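Local coordinates for breast cancer anti-estrogen resistance protein 1 (Mus musculus, PDB 5W93), which acts as a docking protein that coordinates tyrosine kinase-based signalling in cell adhesion and migration, and binds the paxillin LD1 motif through its C-terminal domain, at residues A[6-9]-A[10-14]; A[45-48]-A[49-53]; A[78-81]-A[82-86]; A[92-95]-A[96-100]; A[127-130]-A[131-135]. The protein carries 2 engineered substitutions. All coordinates share one frame; numbering follows the deposited sequence. Where two conformers were deposited one is given.

Contact 1 of 5, residues A[6-9]-A[10-14]; sequences SDRQ and LLLFY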
loop_
_atom_site.group_PDB
_atom_site.type_symbol
_atom_site.label_atom_id
_atom_site.label_comp_id
_atom_site.label_asym_id
_atom_site.label_seq_id
_atom_site.Cartn_x
_atom_site.Cartn_y
_atom_site.Cartn_z
ATOM N N SER A 6 12.671 -5.993 23.640
ATOM C CA SER A 6 11.492 -5.197 23.331
ATOM C C SER A 6 11.283 -5.038 21.822
ATOM O O SER A 6 10.140 -5.072 21.349
ATOM C CB SER A 6 11.575 -3.826 24.005
ATOM O OG SER A 6 10.820 -3.821 25.213
ATOM N N ASP A 7 12.372 -4.872 21.072
ATOM C CA ASP A 7 12.277 -4.794 19.615
ATOM C C ASP A 7 11.755 -6.101 19.025
ATOM O O ASP A 7 10.840 -6.088 18.211
ATOM C CB ASP A 7 13.628 -4.445 18.997
ATOM C CG ASP A 7 13.790 -2.957 18.747
ATOM O OD1 ASP A 7 12.896 -2.183 19.150
ATOM O OD2 ASP A 7 14.824 -2.560 18.166
ATOM N N ARG A 8 12.313 -7.232 19.452
ATOM C CA ARG A 8 11.895 -8.522 18.902
ATOM C C ARG A 8 10.407 -8.773 19.106
ATOM O O ARG A 8 9.710 -9.241 18.200
ATOM C CB ARG A 8 12.688 -9.683 19.519
ATOM C CG ARG A 8 12.184 -11.048 19.033
ATOM C CD ARG A 8 13.055 -12.229 19.484
ATOM N NE ARG A 8 14.473 -11.962 19.273
ATOM C CZ ARG A 8 15.070 -11.965 18.086
ATOM N NH1 ARG A 8 14.373 -12.228 16.988
ATOM N NH2 ARG A 8 16.369 -11.706 17.998
ATOM N N GLN A 9 9.923 -8.469 20.303
ATOM C CA GLN A 9 8.511 -8.654 20.611
ATOM C C GLN A 9 7.631 -7.726 19.774
ATOM O O GLN A 9 6.584 -8.122 19.270
ATOM C CB GLN A 9 8.274 -8.426 22.100
ATOM C CG GLN A 9 8.918 -9.515 22.946
ATOM C CD GLN A 9 8.391 -10.873 22.540
ATOM O OE1 GLN A 9 7.192 -11.142 22.667
ATOM N NE2 GLN A 9 9.272 -11.727 22.013
ATOM N N LEU A 10 8.069 -6.484 19.641
ATOM C CA LEU A 10 7.341 -5.527 18.832
ATOM C C LEU A 10 7.257 -6.011 17.374
ATOM O O LEU A 10 6.198 -5.960 16.740
ATOM C CB LEU A 10 8.028 -4.171 18.927
ATOM C CG LEU A 10 7.280 -2.934 18.473
ATOM C CD1 LEU A 10 6.012 -2.748 19.299
ATOM C CD2 LEU A 10 8.210 -1.736 18.598
ATOM N N LEU A 11 8.382 -6.495 16.858
ATOM C CA LEU A 11 8.453 -6.918 15.469
ATOM C C LEU A 11 7.595 -8.157 15.223
ATOM O O LEU A 11 6.890 -8.216 14.222
ATOM C CB LEU A 11 9.904 -7.179 15.054
ATOM C CG LEU A 11 10.776 -5.936 14.841
ATOM C CD1 LEU A 11 12.251 -6.297 14.701
ATOM C CD2 LEU A 11 10.306 -5.167 13.599
ATOM N N LEU A 12 7.652 -9.142 16.126
ATOM C CA LEU A 12 6.840 -10.347 15.959
ATOM C C LEU A 12 5.358 -10.007 15.980
ATOM O O LEU A 12 4.588 -10.525 15.175
ATOM C CB LEU A 12 7.144 -11.390 17.044
ATOM C CG LEU A 12 8.488 -12.102 16.925
ATOM C CD1 LEU A 12 8.739 -12.977 18.166
ATOM C CD2 LEU A 12 8.541 -12.931 15.641
ATOM N N PHE A 13 4.966 -9.131 16.901
ATOM C CA PHE A 13 3.588 -8.680 16.980
ATOM C C PHE A 13 3.138 -7.980 15.676
ATOM O O PHE A 13 2.091 -8.305 15.111
ATOM C CB PHE A 13 3.412 -7.728 18.162
ATOM C CG PHE A 13 2.005 -7.243 18.330
ATOM C CD1 PHE A 13 1.056 -8.048 18.950
ATOM C CD2 PHE A 13 1.632 -5.988 17.887
ATOM C CE1 PHE A 13 -0.239 -7.613 19.108
ATOM C CE2 PHE A 13 0.333 -5.546 18.037
ATOM C CZ PHE A 13 -0.604 -6.365 18.649
ATOM N N TYR A 14 3.910 -7.015 15.202
ATOM C CA TYR A 14 3.447 -6.284 14.024
ATOM C C TYR A 14 3.631 -7.074 12.727
ATOM O O TYR A 14 2.931 -6.809 11.748
ATOM C CB TYR A 14 4.102 -4.903 13.950
ATOM C CG TYR A 14 3.327 -3.961 14.843
ATOM C CD1 TYR A 14 2.055 -3.537 14.487
ATOM C CD2 TYR A 14 3.825 -3.565 16.072
ATOM C CE1 TYR A 14 1.317 -2.705 15.315
ATOM C CE2 TYR A 14 3.091 -2.736 16.915
ATOM C CZ TYR A 14 1.842 -2.311 16.532
ATOM O OH TYR A 14 1.119 -1.480 17.369
#

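Contact 2 of 5, residues A[45-48]-A[49-53]; sequences FVAH and SKFVI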
loop_
_atom_site.group_PDB
_atom_site.type_symbol
_atom_site.label_atom_id
_atom_site.label_comp_id
_atom_site.label_asym_id
_atom_site.label_seq_id
_atom_site.Cartn_x
_atom_site.Cartn_y
_atom_site.Cartn_z
ATOM N N PHE A 45 -13.467 1.363 -11.455
ATOM C CA PHE A 45 -12.052 1.167 -11.105
ATOM C C PHE A 45 -11.530 2.235 -10.131
ATOM O O PHE A 45 -10.596 1.957 -9.365
ATOM C CB PHE A 45 -11.157 1.032 -12.356
ATOM C CG PHE A 45 -10.941 2.307 -13.171
ATOM C CD1 PHE A 45 -10.144 3.336 -12.698
ATOM C CD2 PHE A 45 -11.449 2.405 -14.462
ATOM C CE1 PHE A 45 -9.917 4.477 -13.453
ATOM C CE2 PHE A 45 -11.216 3.526 -15.233
ATOM C CZ PHE A 45 -10.457 4.570 -14.730
ATOM N N VAL A 46 -12.159 3.414 -10.113
ATOM C CA VAL A 46 -11.816 4.443 -9.133
ATOM C C VAL A 46 -12.215 4.007 -7.711
ATOM O O VAL A 46 -11.463 4.212 -6.766
ATOM C CB VAL A 46 -12.487 5.806 -9.459
ATOM C CG1 VAL A 46 -12.384 6.750 -8.278
ATOM C CG2 VAL A 46 -11.852 6.434 -10.728
ATOM N N ALA A 47 -13.393 3.410 -7.575
ATOM C CA ALA A 47 -13.792 2.782 -6.306
ATOM C C ALA A 47 -12.774 1.731 -5.862
ATOM O O ALA A 47 -12.379 1.699 -4.701
ATOM C CB ALA A 47 -15.184 2.147 -6.427
ATOM N N HIS A 48 -12.349 0.871 -6.783
ATOM C CA HIS A 48 -11.393 -0.181 -6.440
ATOM C C HIS A 48 -10.006 0.390 -6.110
ATOM O O HIS A 48 -9.289 -0.164 -5.286
ATOM C CB HIS A 48 -11.320 -1.229 -7.557
ATOM C CG HIS A 48 -12.490 -2.158 -7.554
ATOM N ND1 HIS A 48 -12.586 -3.234 -6.688
ATOM C CD2 HIS A 48 -13.653 -2.135 -8.249
ATOM C CE1 HIS A 48 -13.742 -3.844 -6.872
ATOM N NE2 HIS A 48 -14.413 -3.193 -7.810
ATOM N N SER A 49 -9.641 1.501 -6.740
ATOM C CA SER A 49 -8.421 2.204 -6.383
ATOM C C SER A 49 -8.467 2.628 -4.921
ATOM O O SER A 49 -7.513 2.409 -4.165
ATOM C CB SER A 49 -8.219 3.429 -7.288
ATOM O OG SER A 49 -7.677 3.034 -8.535
ATOM N N LYS A 50 -9.572 3.247 -4.525
ATOM C CA LYS A 50 -9.721 3.677 -3.143
ATOM C C LYS A 50 -9.620 2.491 -2.178
ATOM O O LYS A 50 -9.067 2.630 -1.092
ATOM C CB LYS A 50 -11.043 4.417 -2.948
ATOM C CG LYS A 50 -11.061 5.773 -3.658
ATOM C CD LYS A 50 -12.246 6.607 -3.208
ATOM C CE LYS A 50 -13.498 6.200 -3.924
ATOM N NZ LYS A 50 -14.338 7.401 -4.252
ATOM N N PHE A 51 -10.149 1.332 -2.566
ATOM C CA PHE A 51 -10.075 0.143 -1.697
ATOM C C PHE A 51 -8.614 -0.303 -1.520
ATOM O O PHE A 51 -8.183 -0.709 -0.423
ATOM C CB PHE A 51 -10.890 -1.033 -2.272
ATOM C CG PHE A 51 -12.354 -0.737 -2.510
ATOM C CD1 PHE A 51 -13.029 0.225 -1.763
ATOM C CD2 PHE A 51 -13.061 -1.447 -3.476
ATOM C CE1 PHE A 51 -14.377 0.482 -1.975
ATOM C CE2 PHE A 51 -14.423 -1.185 -3.695
ATOM C CZ PHE A 51 -15.071 -0.226 -2.942
ATOM N N VAL A 52 -7.854 -0.233 -2.612
ATOM C CA VAL A 52 -6.431 -0.581 -2.568
ATOM C C VAL A 52 -5.663 0.365 -1.644
ATOM O O VAL A 52 -4.854 -0.062 -0.822
ATOM C CB VAL A 52 -5.800 -0.546 -3.977
ATOM C CG1 VAL A 52 -4.291 -0.570 -3.885
ATOM C CG2 VAL A 52 -6.302 -1.734 -4.802
ATOM N N ILE A 53 -5.940 1.657 -1.785
ATOM C CA ILE A 53 -5.276 2.690 -1.005
ATOM C C ILE A 53 -5.598 2.546 0.486
ATOM O O ILE A 53 -4.714 2.555 1.341
ATOM C CB ILE A 53 -5.705 4.094 -1.502
ATOM C CG1 ILE A 53 -5.138 4.335 -2.900
ATOM C CG2 ILE A 53 -5.241 5.182 -0.550
ATOM C CD1 ILE A 53 -5.793 5.529 -3.624
#

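Contact 3 of 5, residues A[78-81]-A[82-86]; sequences QVTH and YSNLL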
loop_
_atom_site.group_PDB
_atom_site.type_symbol
_atom_site.label_atom_id
_atom_site.label_comp_id
_atom_site.label_asym_id
_atom_site.label_seq_id
_atom_site.Cartn_x
_atom_site.Cartn_y
_atom_site.Cartn_z
ATOM N N GLN A 78 14.986 0.747 8.181
ATOM C CA GLN A 78 14.259 -0.091 7.244
ATOM C C GLN A 78 12.754 0.203 7.250
ATOM O O GLN A 78 12.159 0.371 6.196
ATOM C CB GLN A 78 14.505 -1.565 7.556
ATOM C CG GLN A 78 15.915 -2.054 7.219
ATOM C CD GLN A 78 16.081 -2.354 5.743
ATOM O OE1 GLN A 78 15.107 -2.649 5.046
ATOM N NE2 GLN A 78 17.316 -2.271 5.254
ATOM N N VAL A 79 12.125 0.256 8.424
ATOM C CA VAL A 79 10.673 0.393 8.434
ATOM C C VAL A 79 10.284 1.796 7.966
ATOM O O VAL A 79 9.306 1.964 7.242
ATOM C CB VAL A 79 10.064 0.064 9.828
ATOM C CG1 VAL A 79 10.405 -1.374 10.222
ATOM C CG2 VAL A 79 10.610 0.974 10.868
ATOM N N THR A 80 11.070 2.806 8.322
ATOM C CA THR A 80 10.790 4.152 7.808
ATOM C C THR A 80 10.959 4.212 6.270
ATOM O O THR A 80 10.174 4.860 5.578
ATOM C CB THR A 80 11.692 5.207 8.492
ATOM O OG1 THR A 80 11.315 5.316 9.870
ATOM C CG2 THR A 80 11.552 6.575 7.828
ATOM N N HIS A 81 11.962 3.524 5.733
ATOM C CA HIS A 81 12.079 3.385 4.279
ATOM C C HIS A 81 10.787 2.856 3.647
ATOM O O HIS A 81 10.248 3.453 2.728
ATOM C CB HIS A 81 13.227 2.443 3.889
ATOM C CG HIS A 81 13.204 2.059 2.441
ATOM N ND1 HIS A 81 13.732 2.859 1.448
ATOM C CD2 HIS A 81 12.682 0.978 1.805
ATOM C CE1 HIS A 81 13.551 2.286 0.273
ATOM N NE2 HIS A 81 12.913 1.141 0.461
ATOM N N TYR A 82 10.287 1.728 4.146
ATOM C CA TYR A 82 9.098 1.133 3.548
ATOM C C TYR A 82 7.864 1.986 3.797
ATOM O O TYR A 82 7.028 2.106 2.914
ATOM C CB TYR A 82 8.887 -0.324 4.037
ATOM C CG TYR A 82 9.830 -1.237 3.291
ATOM C CD1 TYR A 82 9.588 -1.565 1.954
ATOM C CD2 TYR A 82 11.002 -1.694 3.879
ATOM C CE1 TYR A 82 10.476 -2.343 1.231
ATOM C CE2 TYR A 82 11.905 -2.479 3.156
ATOM C CZ TYR A 82 11.629 -2.800 1.836
ATOM O OH TYR A 82 12.507 -3.574 1.111
ATOM N N SER A 83 7.751 2.608 4.966
ATOM C CA SER A 83 6.627 3.521 5.172
ATOM C C SER A 83 6.640 4.672 4.154
ATOM O O SER A 83 5.600 5.001 3.578
ATOM C CB SER A 83 6.628 4.087 6.603
ATOM O OG SER A 83 6.436 3.046 7.559
ATOM N N ASN A 84 7.804 5.287 3.945
ATOM C CA ASN A 84 7.940 6.338 2.933
ATOM C C ASN A 84 7.677 5.843 1.503
ATOM O O ASN A 84 6.991 6.498 0.732
ATOM C CB ASN A 84 9.328 6.961 2.992
ATOM C CG ASN A 84 9.486 7.964 4.136
ATOM O OD1 ASN A 84 8.503 8.434 4.717
ATOM N ND2 ASN A 84 10.730 8.303 4.447
ATOM N N LEU A 85 8.243 4.690 1.159
ATOM C CA LEU A 85 8.056 4.110 -0.166
ATOM C C LEU A 85 6.575 3.814 -0.441
ATOM O O LEU A 85 6.038 4.218 -1.485
ATOM C CB LEU A 85 8.887 2.836 -0.324
ATOM C CG LEU A 85 8.670 2.109 -1.661
ATOM C CD1 LEU A 85 9.167 2.972 -2.829
ATOM C CD2 LEU A 85 9.311 0.722 -1.668
ATOM N N LEU A 86 5.912 3.136 0.496
ATOM C CA LEU A 86 4.489 2.835 0.332
ATOM C C LEU A 86 3.657 4.127 0.252
ATOM O O LEU A 86 2.714 4.210 -0.529
ATOM C CB LEU A 86 3.975 1.927 1.472
ATOM C CG LEU A 86 4.686 0.564 1.590
ATOM C CD1 LEU A 86 4.150 -0.300 2.733
ATOM C CD2 LEU A 86 4.673 -0.219 0.286
HETATM O O HOH W 1 15.018 -3.836 2.400
#

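Contact 4 of 5, residues A[92-95]-A[96-100]; sequences GIVA and TTKAA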
loop_
_atom_site.group_PDB
_atom_site.type_symbol
_atom_site.label_atom_id
_atom_site.label_comp_id
_atom_site.label_asym_id
_atom_site.label_seq_id
_atom_site.Cartn_x
_atom_site.Cartn_y
_atom_site.Cartn_z
ATOM N N GLY A 92 1.122 8.014 -5.968
ATOM C CA GLY A 92 1.219 7.609 -7.357
ATOM C C GLY A 92 -0.064 6.950 -7.848
ATOM O O GLY A 92 -0.498 7.171 -8.987
ATOM N N ILE A 93 -0.670 6.125 -7.004
ATOM C CA ILE A 93 -1.941 5.502 -7.347
ATOM C C ILE A 93 -3.072 6.547 -7.430
ATOM O O ILE A 93 -3.900 6.481 -8.343
ATOM C CB ILE A 93 -2.294 4.398 -6.345
ATOM C CG1 ILE A 93 -1.273 3.258 -6.486
ATOM C CG2 ILE A 93 -3.705 3.873 -6.589
ATOM C CD1 ILE A 93 -1.316 2.260 -5.396
ATOM N N VAL A 94 -3.106 7.513 -6.513
ATOM C CA VAL A 94 -4.104 8.585 -6.623
ATOM C C VAL A 94 -3.910 9.360 -7.956
ATOM O O VAL A 94 -4.865 9.582 -8.691
ATOM C CB VAL A 94 -4.030 9.556 -5.420
ATOM C CG1 VAL A 94 -4.920 10.788 -5.628
ATOM C CG2 VAL A 94 -4.419 8.818 -4.128
ATOM N N ALA A 95 -2.664 9.710 -8.266
ATOM C CA ALA A 95 -2.330 10.449 -9.490
ATOM C C ALA A 95 -2.732 9.698 -10.759
ATOM O O ALA A 95 -3.456 10.232 -11.606
ATOM C CB ALA A 95 -0.827 10.775 -9.531
ATOM N N THR A 96 -2.263 8.462 -10.896
ATOM C CA THR A 96 -2.552 7.698 -12.101
ATOM C C THR A 96 -4.027 7.316 -12.239
ATOM O O THR A 96 -4.537 7.205 -13.362
ATOM C CB THR A 96 -1.696 6.426 -12.185
ATOM O OG1 THR A 96 -1.914 5.599 -11.024
ATOM C CG2 THR A 96 -0.232 6.789 -12.279
ATOM N N THR A 97 -4.719 7.112 -11.114
ATOM C CA THR A 97 -6.138 6.781 -11.170
ATOM C C THR A 97 -6.935 7.976 -11.707
ATOM O O THR A 97 -7.819 7.821 -12.569
ATOM C CB THR A 97 -6.694 6.352 -9.764
ATOM O OG1 THR A 97 -5.984 5.198 -9.302
ATOM C CG2 THR A 97 -8.163 5.994 -9.836
ATOM N N LYS A 98 -6.628 9.160 -11.194
ATOM C CA LYS A 98 -7.283 10.364 -11.671
ATOM C C LYS A 98 -7.031 10.531 -13.181
ATOM O O LYS A 98 -7.942 10.835 -13.946
ATOM C CB LYS A 98 -6.790 11.598 -10.901
ATOM C CG LYS A 98 -7.326 11.700 -9.465
ATOM C CD LYS A 98 -7.075 13.087 -8.852
ATOM C CE LYS A 98 -5.610 13.360 -8.616
ATOM N NZ LYS A 98 -5.359 14.437 -7.605
ATOM N N ALA A 99 -5.798 10.291 -13.594
ATOM C CA ALA A 99 -5.428 10.451 -15.007
ATOM C C ALA A 99 -6.140 9.421 -15.909
ATOM O O ALA A 99 -6.576 9.748 -17.019
ATOM C CB ALA A 99 -3.936 10.345 -15.160
ATOM N N ALA A 100 -6.259 8.183 -15.437
ATOM C CA ALA A 100 -6.988 7.146 -16.167
ATOM C C ALA A 100 -8.479 7.468 -16.306
ATOM O O ALA A 100 -9.121 7.069 -17.281
ATOM C CB ALA A 100 -6.802 5.770 -15.478
#

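Contact 5 of 5, residues A[127-130]-A[131-135]; sequences FRRV and LGQLA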
loop_
_atom_site.group_PDB
_atom_site.type_symbol
_atom_site.label_atom_id
_atom_site.label_comp_id
_atom_site.label_asym_id
_atom_site.label_seq_id
_atom_site.Cartn_x
_atom_site.Cartn_y
_atom_site.Cartn_z
ATOM N N PHE A 127 8.034 -5.457 2.146
ATOM C CA PHE A 127 7.959 -4.914 3.505
ATOM C C PHE A 127 7.719 -6.031 4.524
ATOM O O PHE A 127 8.430 -6.142 5.518
ATOM C CB PHE A 127 6.842 -3.870 3.597
ATOM C CG PHE A 127 6.643 -3.288 4.984
ATOM C CD1 PHE A 127 7.729 -2.993 5.805
ATOM C CD2 PHE A 127 5.356 -3.014 5.452
ATOM C CE1 PHE A 127 7.537 -2.437 7.076
ATOM C CE2 PHE A 127 5.149 -2.458 6.720
ATOM C CZ PHE A 127 6.244 -2.168 7.533
ATOM N N ARG A 128 6.735 -6.867 4.249
ATOM C CA ARG A 128 6.403 -7.967 5.155
ATOM C C ARG A 128 7.568 -8.956 5.279
ATOM O O ARG A 128 7.887 -9.413 6.375
ATOM C CB ARG A 128 5.143 -8.688 4.680
ATOM C CG ARG A 128 4.592 -9.660 5.723
ATOM C CD ARG A 128 4.245 -11.013 5.136
ATOM N NE ARG A 128 5.399 -11.901 5.044
ATOM C CZ ARG A 128 6.044 -12.178 3.917
ATOM N NH1 ARG A 128 5.653 -11.630 2.773
ATOM N NH2 ARG A 128 7.085 -13.005 3.934
ATOM N N ARG A 129 8.209 -9.271 4.156
ATOM C CA ARG A 129 9.372 -10.162 4.176
ATOM C C ARG A 129 10.479 -9.611 5.082
ATOM O O ARG A 129 11.044 -10.323 5.913
ATOM C CB ARG A 129 9.907 -10.384 2.759
ATOM C CG ARG A 129 10.711 -11.686 2.613
ATOM C CD ARG A 129 11.297 -11.857 1.221
ATOM N NE ARG A 129 12.711 -11.504 1.211
ATOM C CZ ARG A 129 13.182 -10.309 0.874
ATOM N NH1 ARG A 129 12.354 -9.347 0.500
ATOM N NH2 ARG A 129 14.487 -10.080 0.906
ATOM N N VAL A 130 10.782 -8.336 4.924
ATOM C CA VAL A 130 11.786 -7.672 5.745
ATOM C C VAL A 130 11.442 -7.657 7.250
ATOM O O VAL A 130 12.324 -7.857 8.094
ATOM C CB VAL A 130 11.994 -6.231 5.230
ATOM C CG1 VAL A 130 12.721 -5.382 6.246
ATOM C CG2 VAL A 130 12.741 -6.270 3.884
ATOM N N LEU A 131 10.177 -7.420 7.596
ATOM C CA LEU A 131 9.758 -7.536 9.002
ATOM C C LEU A 131 10.062 -8.916 9.571
ATOM O O LEU A 131 10.496 -9.041 10.710
ATOM C CB LEU A 131 8.264 -7.258 9.164
ATOM C CG LEU A 131 7.770 -5.835 8.944
ATOM C CD1 LEU A 131 6.250 -5.797 9.071
ATOM C CD2 LEU A 131 8.435 -4.916 9.960
ATOM N N GLY A 132 9.822 -9.955 8.778
ATOM C CA GLY A 132 10.072 -11.314 9.233
ATOM C C GLY A 132 11.556 -11.545 9.450
ATOM O O GLY A 132 11.957 -12.243 10.379
ATOM N N GLN A 133 12.363 -10.948 8.576
ATOM C CA GLN A 133 13.824 -11.003 8.655
ATOM C C GLN A 133 14.366 -10.212 9.833
ATOM O O GLN A 133 15.371 -10.588 10.451
ATOM C CB GLN A 133 14.454 -10.451 7.369
ATOM C CG GLN A 133 14.507 -11.419 6.216
ATOM C CD GLN A 133 15.230 -10.816 5.018
ATOM O OE1 GLN A 133 15.412 -9.594 4.938
ATOM N NE2 GLN A 133 15.654 -11.667 4.091
ATOM N N LEU A 134 13.718 -9.097 10.132
ATOM C CA LEU A 134 14.155 -8.269 11.240
ATOM C C LEU A 134 13.788 -8.973 12.534
ATOM O O LEU A 134 14.535 -8.917 13.509
ATOM C CB LEU A 134 13.529 -6.872 11.169
ATOM C CG LEU A 134 14.114 -5.987 10.056
ATOM C CD1 LEU A 134 13.420 -4.631 10.006
ATOM C CD2 LEU A 134 15.615 -5.791 10.223
ATOM N N ALA A 135 12.649 -9.662 12.525
ATOM C CA ALA A 135 12.134 -10.292 13.740
ATOM C C ALA A 135 12.924 -11.550 14.070
ATOM O O ALA A 135 12.843 -12.079 15.184
ATOM C CB ALA A 135 10.648 -10.616 13.592
#

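Contact 1 of 5, residues A[6-9]-A[10-14]
D7 and L11 meet on the inward side of the first helix turns. The backbone N of L11 donates to D7 O over 2.8 Å, the shortest of four i to i+4 bonds here. The isobutyl group of L11 leans back over the same carbonyl, with L11 CG 3.4 Å from D7 O; this follows from a first torsion of -74°, which keeps CG beside the backbone N. Helices 73-102 and 107-135 close over this side: V75 touches both D7 and L11, while L131, L134 and A135 also pack on L11. D7 is buried, and the two oxygens of its carboxylate accept from the backbone N of K71 and of A72, tying the helix start to the connection between helices 42-69 and 73-102.

The other side is looser. R8 and L12 run side by side in the same direction, and their approach is aliphatic, R8 CG to L12 CD1 at 4.0 Å. Q9, bent at its second torsion, makes a marginal contact, with Q9 NE2 4.1 Å from L12 CD1. R8, Q9 and L12 are all exposed. A buried strip of side chains beside a solvent-facing one is the mark of an amphipathic helix, here the opening helix of the four-helix bundle formed by the Cas-family C-terminal domain.

Contact 2 of 5, residues A[45-48]-A[49-53]
F51 and H48, one helical turn apart, form an edge-to-face (T-shaped) aromatic pair, the edge of the phenyl ring directed at the face of the imidazole. The ring centroids are 5.3 Å apart and the planes stand at 80°.

Followed outward, F51 lies back along the preceding turn. Its CB approaches the carbonyl of its neighbour in the pair, 3.5 Å from H48 O. A first torsion of -57° sets CG beside the backbone N and swings the ring over the previous turn, where F51 CG comes to 3.3 Å from A47 O. That oxygen sits under the centre of the ring, near all six carbons, while it also accepts the backbone N-H of F51. On one flank CD2 reaches the imidazole, F51 CD2 to H48 ND1 being 3.7 Å, and CE2 stands over the imidazole face, offset toward its rim. At the far end F51 CZ meets the methyl CB of A47 at 4.2 Å.

On the other flanks, S49 and V52 pack on F32 of helix 5-37 and M113 or L120 of helix 107-135. K50 folds back along the preceding turn, bent at its third and fourth torsions, with K50 CG 3.5 Å from V46 O. Its NZ is hydrogen-bonded to the backbone of the bound paxillin peptide, which also packs on V46, S49 and I53.

The chemistry is thus divided round the helix: aromatic and aliphatic contacts occupy one side, while the side with V46, I53 and the K50 amine offers apolar packing and a hydrogen-bond donor, consistent with recognition of an amphipathic LD-motif helix.

Contact 3 of 5, residues A[78-81]-A[82-86]
Two successive turns of helix 73-102, the third helix of the bundle, carry an aromatic pair between adjacent residues, H81 and Y82. The imidazole points its edge at the phenol face in a T-shaped arrangement, planes at 90° and centroids 4.8 Å apart. H81 CD2 is the touching atom, lying over the centre of the ring and 3.8 Å from Y82 CD2. A first torsion of 168° turns the imidazole beside its own carbonyl carbon, forward along the helix and onto the tyrosine.

Q78 runs alongside Y82 in the same direction, with Q78 OE1 3.7 Å from Y82 CE2. One water joins their ends: it donates to Q78 OE1 over 2.9 Å and is hydrogen-bonded to Y82 OH at 2.8 Å.

On another side, V79 O accepts twice, from the backbone N of S83 at 2.8 Å and from S83 OG at 3.1 Å, the hydroxyl arriving from above the carbonyl plane. The buried hydroxyl is thereby satisfied within the helix.

Y82 OH is also hydrogen-bonded to Q126 of helix 107-135; L85 and L86 pack on S123 of the same helix, whereas V79 and T80 face L66 and S67 of helix 42-69.

Contact 4 of 5, residues A[92-95]-A[96-100]
T96 and T97 both turn their hydroxyls back on the preceding helical turn. T97 OG1 donates to I93 O over a short 2.6 Å, and T97 N donates to the same oxygen at 3.0 Å. G92 O is likewise gripped twice, by T96 N at 2.9 Å and by T96 OG1 at 2.9 Å. At each carbonyl the amide and hydroxyl come from opposite faces of its plane.

The two threonines manage this with different torsions. In T97, OG1 lies beside the backbone N (chi1 -60°); in T96 it sits between N and the carbonyl carbon (58°), while CG2 packs against the glycine carbonyl, T96 CG2 to G92 O 3.3 Å. Next to them V94 and K98 run side by side, the end of the lysine chain reaching one valine methyl, V94 CG1 to K98 CE 4.0 Å.

Farther out, T97 OG1 is also hydrogen-bonded to S49 OG of helix 42-69, and M113 of helix 107-135 packs on both threonines. Outside the two segments, the K98 amine pairs with an acidic side chain of the bound peptide, whose apolar side chains touch T97 and K98. Helices 42-69 and 73-102 thus hold the peptide on apolar groups bordered by a lysine, as in LD-motif sites on FAT-like four-helix bundles.

Contact 5 of 5, residues A[127-130]-A[131-135]
F127 opens two turns of helix 107-135, the last helix of the four-helix bundle, by offering a ring face to L131. Methyl CD1 of L131 lies over that face, offset toward the rim, in a CH-pi contact 4.2 Å from the F127 ring centroid and 19° off the normal. A first torsion of 178° sets the ring beside the carbonyl carbon and carries it forward to L131, and F127 CE1 comes to 3.9 Å from L131 CG. The ring also packs on L86 of helix 73-102, and L131 on V79, so the pair belongs to the bundle interior.

R128 joins the next turn through its backbone, R128 O accepting from G132 N, while its side chain leans on E19 and L22 of helix 5-37.

R129 lies on the exposed side. The R129 and Q133 side chains run side by side in the same direction, but the guanidinium and amide planes are 69° apart, and R129 NH2 is 3.7 Å from Q133 NE2, two donors meeting in van der Waals contact.

V130 returns to the buried side, next to Q78 and Y82 of helix 73-102. It points the same way as L134, which touches L11 of helix 5-37, and their methyls meet with V130 CG1 3.9 Å from L134 CD1.

How the contacts relate
The five contacts follow in series along an up-and-down bundle of four helices: contact 1 on helix 5-37, contact 2 on 42-69, contacts 3 and 4 on 73-102 and contact 5 on 107-135. They gather toward two ends. Contacts 1 and 5, centres 11 Å apart, touch where the first and last helices pair, and contact 5 also touches contact 3, 12 Å away between centres. At the other end contacts 2 and 4 touch, with centres 10 Å apart, and together face the paxillin peptide. Contacts 1 and 4 are about 35 Å apart between centres, so the peptide-binding surface lies far from the paired chain termini.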